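Putative uncharacterized protein (PDB 4FBD) is of unknown function, a conserved Toxoplasma gondii protein of the DUF3228 family whose assembly holds two copies of the chain. Local coordinates at residues 223-226 and 227-231; 196-199 and 200-203; 157-160 and 161-165; 64-67 and 68-72; 137-140 and 141-145. One frame throughout, in Å; residues are numbered along the deposited sequence.

Contact 1: 223-226 and 227-231; sequences KASV and AYWKT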
loop_
_atom_site.group_PDB
_atom_site.type_symbol
_atom_site.label_atom_id
_atom_site.label_comp_id
_atom_site.label_asym_id
_atom_site.label_seq_id
_atom_site.Cartn_x
_atom_site.Cartn_y
_atom_site.Cartn_z
ATOM N N LYS A 223 8.767 -2.886 -7.825
ATOM C CA LYS A 223 9.334 -4.013 -7.061
ATOM C C LYS A 223 10.499 -3.524 -6.204
ATOM O O LYS A 223 10.585 -3.852 -5.036
ATOM C CB LYS A 223 9.773 -5.196 -7.952
ATOM C CG LYS A 223 8.639 -5.883 -8.672
ATOM C CD LYS A 223 8.977 -7.331 -9.192
ATOM C CE LYS A 223 10.225 -7.434 -10.027
ATOM N NZ LYS A 223 10.333 -8.824 -10.598
ATOM N N ALA A 224 11.375 -2.721 -6.801
ATOM C CA ALA A 224 12.520 -2.154 -6.092
ATOM C C ALA A 224 12.056 -1.365 -4.867
ATOM O O ALA A 224 12.630 -1.467 -3.761
ATOM C CB ALA A 224 13.319 -1.236 -7.031
ATOM N N SER A 225 11.035 -0.552 -5.068
ATOM C CA SER A 225 10.498 0.239 -3.976
ATOM C C SER A 225 9.964 -0.682 -2.882
ATOM O O SER A 225 10.321 -0.537 -1.702
ATOM C CB SER A 225 9.444 1.188 -4.476
ATOM O OG SER A 225 8.759 1.730 -3.380
ATOM N N VAL A 226 9.169 -1.674 -3.256
ATOM C CA VAL A 226 8.672 -2.644 -2.270
ATOM C C VAL A 226 9.823 -3.321 -1.490
ATOM O O VAL A 226 9.745 -3.479 -0.267
ATOM C CB VAL A 226 7.858 -3.710 -2.927
ATOM C CG1 VAL A 226 7.626 -4.904 -1.933
ATOM C CG2 VAL A 226 6.536 -3.101 -3.448
ATOM N N ALA A 227 10.874 -3.739 -2.190
ATOM C CA ALA A 227 12.036 -4.382 -1.509
ATOM C C ALA A 227 12.606 -3.496 -0.423
ATOM O O ALA A 227 12.977 -3.976 0.629
ATOM C CB ALA A 227 13.133 -4.707 -2.489
ATOM N N TYR A 228 12.673 -2.201 -0.675
ATOM C CA TYR A 228 13.195 -1.293 0.338
ATOM C C TYR A 228 12.232 -1.162 1.504
ATOM O O TYR A 228 12.636 -1.326 2.657
ATOM C CB TYR A 228 13.495 0.119 -0.210
ATOM C CG TYR A 228 14.198 0.965 0.845
ATOM C CD1 TYR A 228 15.572 0.900 1.008
ATOM C CD2 TYR A 228 13.503 1.766 1.691
ATOM C CE1 TYR A 228 16.220 1.629 1.976
ATOM C CE2 TYR A 228 14.159 2.522 2.678
ATOM C CZ TYR A 228 15.524 2.443 2.804
ATOM O OH TYR A 228 16.203 3.145 3.776
ATOM N N TRP A 229 10.958 -0.915 1.192
ATOM C CA TRP A 229 9.962 -0.638 2.214
ATOM C C TRP A 229 9.483 -1.845 3.000
ATOM O O TRP A 229 8.867 -1.673 4.044
ATOM C CB TRP A 229 8.845 0.284 1.675
ATOM C CG TRP A 229 9.450 1.631 1.342
ATOM C CD1 TRP A 229 9.743 2.107 0.113
ATOM C CD2 TRP A 229 9.916 2.627 2.273
ATOM N NE1 TRP A 229 10.335 3.356 0.204
ATOM C CE2 TRP A 229 10.459 3.690 1.519
ATOM C CE3 TRP A 229 9.915 2.726 3.662
ATOM C CZ2 TRP A 229 10.989 4.839 2.109
ATOM C CZ3 TRP A 229 10.458 3.858 4.253
ATOM C CH2 TRP A 229 10.982 4.913 3.466
ATOM N N LYS A 230 9.849 -3.054 2.564
ATOM C CA LYS A 230 9.537 -4.229 3.349
ATOM C C LYS A 230 10.399 -4.264 4.604
ATOM O O LYS A 230 10.019 -4.916 5.579
ATOM C CB LYS A 230 9.811 -5.576 2.622
ATOM C CG LYS A 230 9.273 -5.688 1.264
ATOM C CD LYS A 230 8.897 -7.074 0.822
ATOM C CE LYS A 230 9.901 -8.160 1.067
ATOM N NZ LYS A 230 9.466 -9.403 0.260
ATOM N N THR A 231 11.568 -3.616 4.579
ATOM C CA THR A 231 12.489 -3.705 5.714
ATOM C C THR A 231 12.833 -2.357 6.418
ATOM O O THR A 231 13.761 -2.267 7.227
ATOM C CB THR A 231 13.760 -4.420 5.262
ATOM O OG1 THR A 231 14.359 -3.691 4.181
ATOM C CG2 THR A 231 13.446 -5.877 4.731
#
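K223 starts the walk with its backbone: its carbonyl takes the N-H of A227, with K223 O to A227 N at 2.9 Å. A224 repeats the pattern with Y228. At S225 the side chains join in. Its carbonyl accepts W229 N, and the indole lies obliquely beside the same oxygen, leaving W229 CD1 3.3 Å from S225 O. The hydroxyl lies close by, S225 OG being 3.6 Å from W229 CD1. With OG anti to the backbone N (chi1 168°), the hydroxyl is turned to bond the carbonyl of M197, and one turn further on W229 NE1 reaches the carbonyl of P196. The CG1 branch of V226 slants across the bent K230 chain, V226 CG1 to K230 CD at 3.7 Å, and K230 NZ ends in a salt bridge with E243 of the second subunit. Y228 CD2 stands 3.6 Å above the plane of the W229 ring, over its centre. The polar tips of S225 and W229 thus tie one face of helix 219-229 to two successive carbonyls of the 196-197 loop, while V226 and K230 meet Y120 of the second subunit, where K230 also has its salt bridge.

Contact 2: 196-199 and 200-203; sequences PMAP and ITML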
loop_
_atom_site.group_PDB
_atom_site.type_symbol
_atom_site.label_atom_id
_atom_site.label_comp_id
_atom_site.label_asym_id
_atom_site.label_seq_id
_atom_site.Cartn_x
_atom_site.Cartn_y
_atom_site.Cartn_z
ATOM N N PRO A 196 13.903 5.042 -2.780
ATOM C CA PRO A 196 12.692 4.884 -3.563
ATOM C C PRO A 196 11.477 5.456 -2.883
ATOM O O PRO A 196 11.354 5.357 -1.674
ATOM C CB PRO A 196 12.548 3.366 -3.689
ATOM C CG PRO A 196 13.269 2.835 -2.526
ATOM C CD PRO A 196 14.404 3.744 -2.299
ATOM N N MET A 197 10.580 6.055 -3.646
ATOM C CA MET A 197 9.365 6.580 -3.056
ATOM C C MET A 197 8.572 5.359 -2.588
ATOM O O MET A 197 8.871 4.230 -2.994
ATOM C CB MET A 197 8.561 7.415 -4.059
ATOM C CG MET A 197 7.872 6.633 -5.156
ATOM S SD MET A 197 7.184 7.671 -6.508
ATOM C CE MET A 197 8.693 8.252 -7.286
ATOM N N ALA A 198 7.572 5.594 -1.744
ATOM C CA ALA A 198 6.754 4.541 -1.219
ATOM C C ALA A 198 5.995 3.888 -2.355
ATOM O O ALA A 198 5.593 4.548 -3.285
ATOM C CB ALA A 198 5.781 5.087 -0.189
ATOM N N PRO A 199 5.770 2.575 -2.254
ATOM C CA PRO A 199 5.002 1.846 -3.277
ATOM C C PRO A 199 3.648 2.489 -3.568
ATOM O O PRO A 199 3.265 2.591 -4.707
ATOM C CB PRO A 199 4.811 0.459 -2.635
ATOM C CG PRO A 199 6.023 0.299 -1.772
ATOM C CD PRO A 199 6.240 1.673 -1.183
ATOM N N ILE A 200 2.952 2.932 -2.532
ATOM C CA ILE A 200 1.643 3.529 -2.706
ATOM C C ILE A 200 1.760 4.836 -3.470
ATOM O O ILE A 200 0.912 5.153 -4.295
ATOM C CB ILE A 200 0.912 3.722 -1.348
ATOM C CG1 ILE A 200 -0.531 4.174 -1.564
ATOM C CG2 ILE A 200 1.642 4.723 -0.449
ATOM C CD1 ILE A 200 -1.416 3.137 -2.230
ATOM N N THR A 201 2.826 5.578 -3.234
ATOM C CA THR A 201 2.999 6.853 -3.916
ATOM C C THR A 201 3.085 6.557 -5.395
ATOM O O THR A 201 2.506 7.272 -6.196
ATOM C CB THR A 201 4.264 7.607 -3.431
ATOM O OG1 THR A 201 4.242 7.725 -2.001
ATOM C CG2 THR A 201 4.360 9.008 -4.040
ATOM N N MET A 202 3.779 5.477 -5.760
ATOM C CA MET A 202 3.907 5.108 -7.181
ATOM C C MET A 202 2.553 4.771 -7.798
ATOM O O MET A 202 2.274 5.164 -8.936
ATOM C CB MET A 202 4.858 3.933 -7.378
ATOM C CG MET A 202 6.311 4.229 -6.988
ATOM S SD MET A 202 7.423 2.866 -7.424
ATOM C CE MET A 202 6.928 2.647 -9.141
ATOM N N LEU A 203 1.720 4.051 -7.044
ATOM C CA LEU A 203 0.370 3.700 -7.507
ATOM C C LEU A 203 -0.504 4.948 -7.667
ATOM O O LEU A 203 -1.121 5.129 -8.710
ATOM C CB LEU A 203 -0.312 2.723 -6.553
ATOM C CG LEU A 203 0.428 1.395 -6.355
ATOM C CD1 LEU A 203 -0.312 0.545 -5.344
ATOM C CD2 LEU A 203 0.598 0.642 -7.675
#
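M197 and M202 make the tight spot here, their chains crossing at about a right angle with M197 CG only 3.4 Å from M202 CG. The M197 sulfur sits close to the same carbon, M197 SD to M202 CG at 3.6 Å. M197 CG is wedged between its own backbone N and carbonyl carbon (chi1 72°), a position that lays the chain back against the first turn of the helix. From there it also slants past T201, but more loosely: M197 SD stays 4.0 Å from T201 CG2, and the exposed M197 side chain also touches N205. This is the start of helix 199-204, with A198 at the N-cap. A198 has no polar side chain to cap the helix; its carbonyl makes the usual first helical bond, accepting M202 N at 3.2 Å from A198 O and, weakly, T201 N. P199 fills the first helical position, where an N-H would have no helical carbonyl to bond, so proline's missing hydrogen costs nothing. L203 N then bonds P199 O in the carbonyl plane, and L203 CG lies 3.5 Å from that same P199 O. The buried P199 ring packs on Y222 and S225 of helix 219-229 and on Y120 of the second subunit. A198 CB lies 3.6 Å from T201 OG1; the looser touch is A198 CB to I200 CG2, 4.2 Å. The end of I200 leads away from A198 and meets I200 of the second subunit.

Contact 3: 157-160 and 161-165; sequences REQI and AKETA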
loop_
_atom_site.group_PDB
_atom_site.type_symbol
_atom_site.label_atom_id
_atom_site.label_comp_id
_atom_site.label_asym_id
_atom_site.label_seq_id
_atom_site.Cartn_x
_atom_site.Cartn_y
_atom_site.Cartn_z
ATOM N N ARG A 157 19.719 27.518 -11.401
ATOM C CA ARG A 157 19.377 28.912 -11.096
ATOM C C ARG A 157 18.063 29.265 -11.812
ATOM O O ARG A 157 17.196 29.945 -11.275
ATOM C CB ARG A 157 20.493 29.809 -11.630
ATOM C CG ARG A 157 20.284 31.267 -11.413
ATOM C CD ARG A 157 21.161 32.108 -12.344
ATOM N NE ARG A 157 22.597 31.891 -12.190
ATOM C CZ ARG A 157 23.401 31.283 -13.066
ATOM N NH1 ARG A 157 22.948 30.820 -14.216
ATOM N NH2 ARG A 157 24.695 31.165 -12.793
ATOM N N GLU A 158 17.937 28.756 -13.030
ATOM C CA GLU A 158 16.777 28.983 -13.881
ATOM C C GLU A 158 15.508 28.445 -13.225
ATOM O O GLU A 158 14.571 29.203 -12.968
ATOM C CB GLU A 158 17.012 28.338 -15.253
ATOM C CG GLU A 158 18.165 28.997 -16.060
ATOM C CD GLU A 158 19.536 28.983 -15.334
ATOM O OE1 GLU A 158 19.941 27.933 -14.770
ATOM O OE2 GLU A 158 20.211 30.038 -15.341
ATOM N N GLN A 159 15.494 27.148 -12.924
ATOM C CA GLN A 159 14.334 26.545 -12.280
ATOM C C GLN A 159 13.948 27.203 -10.957
ATOM O O GLN A 159 12.762 27.313 -10.651
ATOM C CB GLN A 159 14.523 25.043 -12.104
ATOM C CG GLN A 159 14.234 24.241 -13.366
ATOM C CD GLN A 159 12.747 24.124 -13.698
ATOM O OE1 GLN A 159 11.885 24.590 -12.951
ATOM N NE2 GLN A 159 12.445 23.478 -14.815
ATOM N N ILE A 160 14.928 27.624 -10.168
ATOM C CA ILE A 160 14.625 28.316 -8.906
ATOM C C ILE A 160 13.899 29.643 -9.174
ATOM O O ILE A 160 12.916 29.961 -8.504
ATOM C CB ILE A 160 15.877 28.579 -8.068
ATOM C CG1 ILE A 160 16.422 27.254 -7.519
ATOM C CG2 ILE A 160 15.553 29.493 -6.899
ATOM C CD1 ILE A 160 17.668 27.424 -6.684
ATOM N N ALA A 161 14.369 30.406 -10.154
ATOM C CA ALA A 161 13.722 31.673 -10.496
ATOM C C ALA A 161 12.268 31.403 -10.917
ATOM O O ALA A 161 11.334 32.012 -10.405
ATOM C CB ALA A 161 14.477 32.376 -11.610
ATOM N N LYS A 162 12.110 30.450 -11.829
ATOM C CA LYS A 162 10.816 30.051 -12.389
ATOM C C LYS A 162 9.760 29.663 -11.338
ATOM O O LYS A 162 8.637 30.184 -11.357
ATOM C CB LYS A 162 11.077 28.875 -13.322
ATOM C CG LYS A 162 9.983 28.525 -14.291
ATOM C CD LYS A 162 10.529 27.524 -15.319
ATOM C CE LYS A 162 11.799 28.063 -16.038
ATOM N NZ LYS A 162 12.368 27.105 -17.023
ATOM N N GLU A 163 10.119 28.751 -10.435
ATOM C CA GLU A 163 9.198 28.314 -9.375
ATOM C C GLU A 163 8.935 29.416 -8.335
ATOM O O GLU A 163 7.811 29.543 -7.842
ATOM C CB GLU A 163 9.681 27.018 -8.687
ATOM C CG GLU A 163 9.680 25.790 -9.618
ATOM C CD GLU A 163 9.918 24.442 -8.904
ATOM O OE1 GLU A 163 9.896 24.376 -7.653
ATOM O OE2 GLU A 163 10.103 23.432 -9.615
ATOM N N THR A 164 9.957 30.208 -8.002
ATOM C CA THR A 164 9.780 31.297 -7.031
ATOM C C THR A 164 8.803 32.331 -7.633
ATOM O O THR A 164 7.959 32.899 -6.916
ATOM C CB THR A 164 11.129 31.988 -6.627
ATOM O OG1 THR A 164 12.128 31.007 -6.315
ATOM C CG2 THR A 164 10.929 32.905 -5.409
ATOM N N ALA A 165 8.914 32.551 -8.949
ATOM C CA ALA A 165 8.033 33.475 -9.675
ATOM C C ALA A 165 6.651 32.869 -9.836
ATOM O O ALA A 165 5.659 33.526 -9.549
ATOM C CB ALA A 165 8.605 33.815 -11.034
#
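I160 lies side by side with T164, both pointing the same way, its CG2 branch 3.8 Å from T164 OG1. The threonine hydroxyl, anti to its own carbonyl carbon (chi1 -47°), folds back down the helix and donates to the carbonyl one turn earlier, T164 OG1 to I160 O at 2.6 Å. That oxygen is gripped twice, since T164 N also bonds it, from the opposite face of the carbonyl plane. Such a threonine-to-backbone bond at i-4 is a familiar feature of alpha helices, and it takes up the hydroxyl within helix 157-166. This helix follows strand 149-156 directly; I160 rests on S182 and I184 of strand 181-189 and on Y155 of strand 149-156. A bend at chi2 (-74°) brings the Q159 amide toward the next turn, yet Q159 OE1 comes no nearer than 4.0 Å to E163 OE2, and the amide and carboxylate planes stand 80° apart. The aliphatic K162 chain slants past Q159 at a similar separation. At the N-terminal end R157 NH1 meets the syn lone pair of E158 OE2 at 3.1 Å in a salt bridge, with OE2 near the guanidinium plane, while R157 NE bonds the carbonyl of A178.

Contact 4: 64-67 and 68-72; sequences EEFL and EKVNE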
loop_
_atom_site.group_PDB
_atom_site.type_symbol
_atom_site.label_atom_id
_atom_site.label_comp_id
_atom_site.label_asym_id
_atom_site.label_seq_id
_atom_site.Cartn_x
_atom_site.Cartn_y
_atom_site.Cartn_z
ATOM N N GLU A 64 24.618 29.879 6.521
ATOM C CA GLU A 64 25.869 30.369 5.982
ATOM C C GLU A 64 26.962 29.300 6.233
ATOM O O GLU A 64 27.645 28.855 5.319
ATOM C CB GLU A 64 26.261 31.692 6.649
ATOM C CG GLU A 64 25.281 32.894 6.426
ATOM C CD GLU A 64 23.902 32.769 7.136
ATOM O OE1 GLU A 64 23.657 31.801 7.892
ATOM O OE2 GLU A 64 23.053 33.658 6.919
ATOM N N GLU A 65 27.100 28.895 7.486
ATOM C CA GLU A 65 28.083 27.894 7.891
ATOM C C GLU A 65 27.849 26.557 7.177
ATOM O O GLU A 65 28.787 25.880 6.745
ATOM C CB GLU A 65 28.006 27.717 9.417
ATOM C CG GLU A 65 28.945 26.664 10.013
ATOM C CD GLU A 65 28.883 26.594 11.551
ATOM O OE1 GLU A 65 28.731 27.650 12.216
ATOM O OE2 GLU A 65 29.017 25.470 12.090
ATOM N N PHE A 66 26.589 26.173 7.069
ATOM C CA PHE A 66 26.229 24.943 6.391
ATOM C C PHE A 66 26.737 24.940 4.945
ATOM O O PHE A 66 27.391 24.004 4.498
ATOM C CB PHE A 66 24.713 24.809 6.404
ATOM C CG PHE A 66 24.221 23.621 5.679
ATOM C CD1 PHE A 66 24.305 22.371 6.251
ATOM C CD2 PHE A 66 23.678 23.746 4.416
ATOM C CE1 PHE A 66 23.861 21.258 5.576
ATOM C CE2 PHE A 66 23.233 22.648 3.729
ATOM C CZ PHE A 66 23.317 21.391 4.309
ATOM N N LEU A 67 26.435 26.011 4.230
ATOM C CA LEU A 67 26.819 26.141 2.828
ATOM C C LEU A 67 28.344 26.177 2.687
ATOM O O LEU A 67 28.920 25.614 1.753
ATOM C CB LEU A 67 26.212 27.421 2.259
ATOM C CG LEU A 67 26.345 27.582 0.763
ATOM C CD1 LEU A 67 25.677 26.389 0.085
ATOM C CD2 LEU A 67 25.723 28.923 0.302
ATOM N N GLU A 68 28.987 26.818 3.644
ATOM C CA GLU A 68 30.421 26.906 3.641
ATOM C C GLU A 68 31.045 25.517 3.788
ATOM O O GLU A 68 31.962 25.160 3.042
ATOM C CB GLU A 68 30.878 27.824 4.776
ATOM C CG GLU A 68 32.298 28.353 4.634
ATOM C CD GLU A 68 33.384 27.324 4.884
ATOM O OE1 GLU A 68 33.058 26.169 5.230
ATOM O OE2 GLU A 68 34.581 27.686 4.756
ATOM N N LYS A 69 30.555 24.735 4.745
ATOM C CA LYS A 69 31.099 23.389 4.957
ATOM C C LYS A 69 30.776 22.461 3.792
ATOM O O LYS A 69 31.579 21.594 3.447
ATOM C CB LYS A 69 30.642 22.817 6.293
ATOM C CG LYS A 69 31.214 23.587 7.469
ATOM C CD LYS A 69 30.958 22.891 8.785
ATOM C CE LYS A 69 31.565 23.665 9.951
ATOM N NZ LYS A 69 31.290 22.956 11.232
ATOM N N VAL A 70 29.612 22.650 3.174
ATOM C CA VAL A 70 29.244 21.857 2.000
ATOM C C VAL A 70 30.252 22.136 0.897
ATOM O O VAL A 70 30.839 21.213 0.324
ATOM C CB VAL A 70 27.857 22.210 1.463
ATOM C CG1 VAL A 70 27.708 21.718 0.023
ATOM C CG2 VAL A 70 26.791 21.642 2.363
ATOM N N ASN A 71 30.456 23.414 0.600
ATOM C CA ASN A 71 31.423 23.800 -0.429
ATOM C C ASN A 71 32.859 23.350 -0.124
ATOM O O ASN A 71 33.592 22.924 -1.017
ATOM C CB ASN A 71 31.315 25.303 -0.690
ATOM C CG ASN A 71 30.095 25.632 -1.526
ATOM O OD1 ASN A 71 29.904 25.053 -2.597
ATOM N ND2 ASN A 71 29.264 26.540 -1.050
ATOM N N GLU A 72 33.248 23.417 1.145
ATOM C CA GLU A 72 34.566 22.946 1.563
ATOM C C GLU A 72 34.664 21.437 1.373
ATOM O O GLU A 72 35.667 20.937 0.860
ATOM C CB GLU A 72 34.811 23.259 3.028
ATOM C CG GLU A 72 36.204 22.900 3.498
ATOM C CD GLU A 72 36.453 23.307 4.953
ATOM O OE1 GLU A 72 37.418 24.064 5.204
ATOM O OE2 GLU A 72 35.663 22.900 5.832
#
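Three i to i+4 side-chain pairs, E65-K69, F66-V70 and L67-N71, start at consecutive residues and bridge neighbouring turns of helix 63-76, near the N-terminal side of the modelled chain. Beneath them the backbone is regular alpha helix, for example N71 N to L67 O at 2.9 Å. The buried pair is a CH-pi contact: V70 CG2 stands over one face of the F66 ring, 4.1 Å from its centroid and 18° off the normal, shifted toward the rim. F66 CG is anti to the backbone N (chi1 177°), which places the ring where V70 CG2 meets its face. The polar pair is looser. E65 and K69 run alongside each other, both extended beyond CG, in a long salt bridge with E65 OE2 3.5 Å from K69 NZ; its hydrogen bond is weak, and K69 has two conformers, so the bridge is tentative. L67 and N71 also lie side by side, L67 CG 3.6 Å from N71 ND2. The asparagine OD1 accepts the backbone N of L38. Helix 63-76 lies against the chain's first strand and its approach: F66 and L67 touch L40 of edge strand 39-40, V70 and N71 touch L38 and P37 before it, and the F66 ring meets F98 in the loop after strand 90-96.

Contact 5: 137-140 and 141-145; sequences MSYA and KDALM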
loop_
_atom_site.group_PDB
_atom_site.type_symbol
_atom_site.label_atom_id
_atom_site.label_comp_id
_atom_site.label_asym_id
_atom_site.label_seq_id
_atom_site.Cartn_x
_atom_site.Cartn_y
_atom_site.Cartn_z
ATOM N N MET A 137 7.028 7.684 17.816
ATOM C CA MET A 137 8.130 8.326 18.528
ATOM C C MET A 137 8.506 7.667 19.848
ATOM O O MET A 137 9.668 7.749 20.259
ATOM C CB MET A 137 7.833 9.810 18.740
ATOM C CG MET A 137 7.828 10.597 17.436
ATOM S SD MET A 137 9.414 10.492 16.598
ATOM C CE MET A 137 10.442 11.433 17.720
ATOM N N SER A 138 7.556 6.995 20.500
ATOM C CA SER A 138 7.856 6.316 21.758
ATOM C C SER A 138 8.998 5.322 21.556
ATOM O O SER A 138 9.756 5.038 22.494
ATOM C CB SER A 138 6.615 5.625 22.336
ATOM O OG SER A 138 6.073 4.711 21.407
ATOM N N TYR A 139 9.114 4.759 20.354
ATOM C CA TYR A 139 10.275 3.900 20.052
ATOM C C TYR A 139 11.380 4.711 19.346
ATOM O O TYR A 139 12.523 4.717 19.766
ATOM C CB TYR A 139 9.887 2.717 19.184
ATOM C CG TYR A 139 11.064 2.044 18.533
ATOM C CD1 TYR A 139 11.973 1.297 19.274
ATOM C CD2 TYR A 139 11.229 2.088 17.167
ATOM C CE1 TYR A 139 13.060 0.644 18.659
ATOM C CE2 TYR A 139 12.282 1.441 16.558
ATOM C CZ TYR A 139 13.189 0.717 17.308
ATOM O OH TYR A 139 14.223 0.084 16.666
ATOM N N ALA A 140 10.997 5.429 18.294
ATOM C CA ALA A 140 11.935 6.183 17.476
ATOM C C ALA A 140 12.819 7.139 18.250
ATOM O O ALA A 140 14.002 7.253 17.955
ATOM C CB ALA A 140 11.194 6.907 16.387
ATOM N N LYS A 141 12.298 7.809 19.256
ATOM C CA LYS A 141 13.138 8.745 20.006
ATOM C C LYS A 141 14.330 8.015 20.594
ATOM O O LYS A 141 15.335 8.622 20.795
ATOM C CB LYS A 141 12.367 9.483 21.113
ATOM C CG LYS A 141 11.919 8.593 22.299
ATOM C CD LYS A 141 10.945 9.327 23.263
ATOM C CE LYS A 141 10.421 8.364 24.352
ATOM N NZ LYS A 141 11.524 7.875 25.277
ATOM N N ASP A 142 14.218 6.706 20.846
ATOM C CA ASP A 142 15.325 5.936 21.438
ATOM C C ASP A 142 16.026 5.024 20.427
ATOM O O ASP A 142 16.763 4.104 20.812
ATOM C CB ASP A 142 14.793 5.093 22.612
ATOM C CG ASP A 142 14.322 5.946 23.811
ATOM O OD1 ASP A 142 14.990 6.923 24.175
ATOM O OD2 ASP A 142 13.302 5.593 24.422
ATOM N N ALA A 143 15.803 5.264 19.141
ATOM C CA ALA A 143 16.398 4.441 18.065
ATOM C C ALA A 143 17.118 5.250 17.014
ATOM O O ALA A 143 18.142 4.824 16.493
ATOM C CB ALA A 143 15.301 3.602 17.386
ATOM N N LEU A 144 16.566 6.397 16.658
ATOM C CA LEU A 144 17.178 7.260 15.635
ATOM C C LEU A 144 18.567 7.826 15.980
ATOM O O LEU A 144 18.788 8.372 17.041
ATOM C CB LEU A 144 16.274 8.430 15.356
ATOM C CG LEU A 144 15.018 8.130 14.576
ATOM C CD1 LEU A 144 14.028 9.255 14.836
ATOM C CD2 LEU A 144 15.352 7.990 13.100
ATOM N N MET A 145 19.469 7.754 15.020
ATOM C CA MET A 145 20.797 8.249 15.182
ATOM C C MET A 145 21.137 9.033 13.917
ATOM O O MET A 145 20.431 8.903 12.912
ATOM C CB MET A 145 21.747 7.064 15.337
ATOM C CG MET A 145 21.715 6.424 16.705
ATOM S SD MET A 145 22.412 7.501 17.978
ATOM C CE MET A 145 24.114 7.562 17.467
#
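The backbone leaves helix 137-140 through a tightening turn: K141 N bonds M137 O in the alpha manner, D142 N and A143 N reach only three residues back, and A140 O holds both A143 N and L144 N. L144 N arrives in the carbonyl plane and straight, 3.0 Å from A140 O, whereas A143 N sits above that plane, 64° out of it. A143 lies beside the Y139 ring, and its methyl faces the ring in a CH-pi contact, A143 CB 3.9 Å from the ring centroid and 24° off the normal. The approach is offset toward the hydroxyl end, with A143 CB 3.6 Å from Y139 CZ. Y139 OH itself bonds N112 ND2. This single helical turn follows strand 130-135 and leads into the loop before strand 149-156, lying against the four-stranded sheet, where Y139, A140, A143 and L144 all touch L106. A140 and L144 add a looser apolar pair, A140 CB to L144 CD1 at 4.0 Å. On the outer side K141 CG is squeezed between its backbone N and carbonyl carbon (chi1 69°), which lays the chain along the M137 carbonyl, K141 CG 3.2 Å from M137 O. After a final bend at chi4, K141 NZ meets D142 OD2 at 3.0 Å from above the carboxylate plane, a salt bridge. S138 OG hydrogen-bonds E239 OE1.

Along the chain the order is contact 4, contact 5, contact 3, contact 2, contact 1, and each closes before the next opens. Contacts 1 and 2, with centres about 10 Å apart, alone touch: helices 199-204 and 219-229 follow each other in the chain, and both also reach the second subunit. Contact 5 lies about 22 Å from contact 1, centre to centre, beside the sheet of strands 105-107, 232-235, 130-135 and 117-121. Contacts 3 and 4, centres about 22 Å apart, flank the other sheet, built round strands 149-156 and 181-189, across the chain's centre from contact 1. The local helix contacts thus fall into groups: contacts 3 and 4 by one sheet, contact 5 by the other, and contacts 1 and 2, which face the second subunit, nearer contact 5.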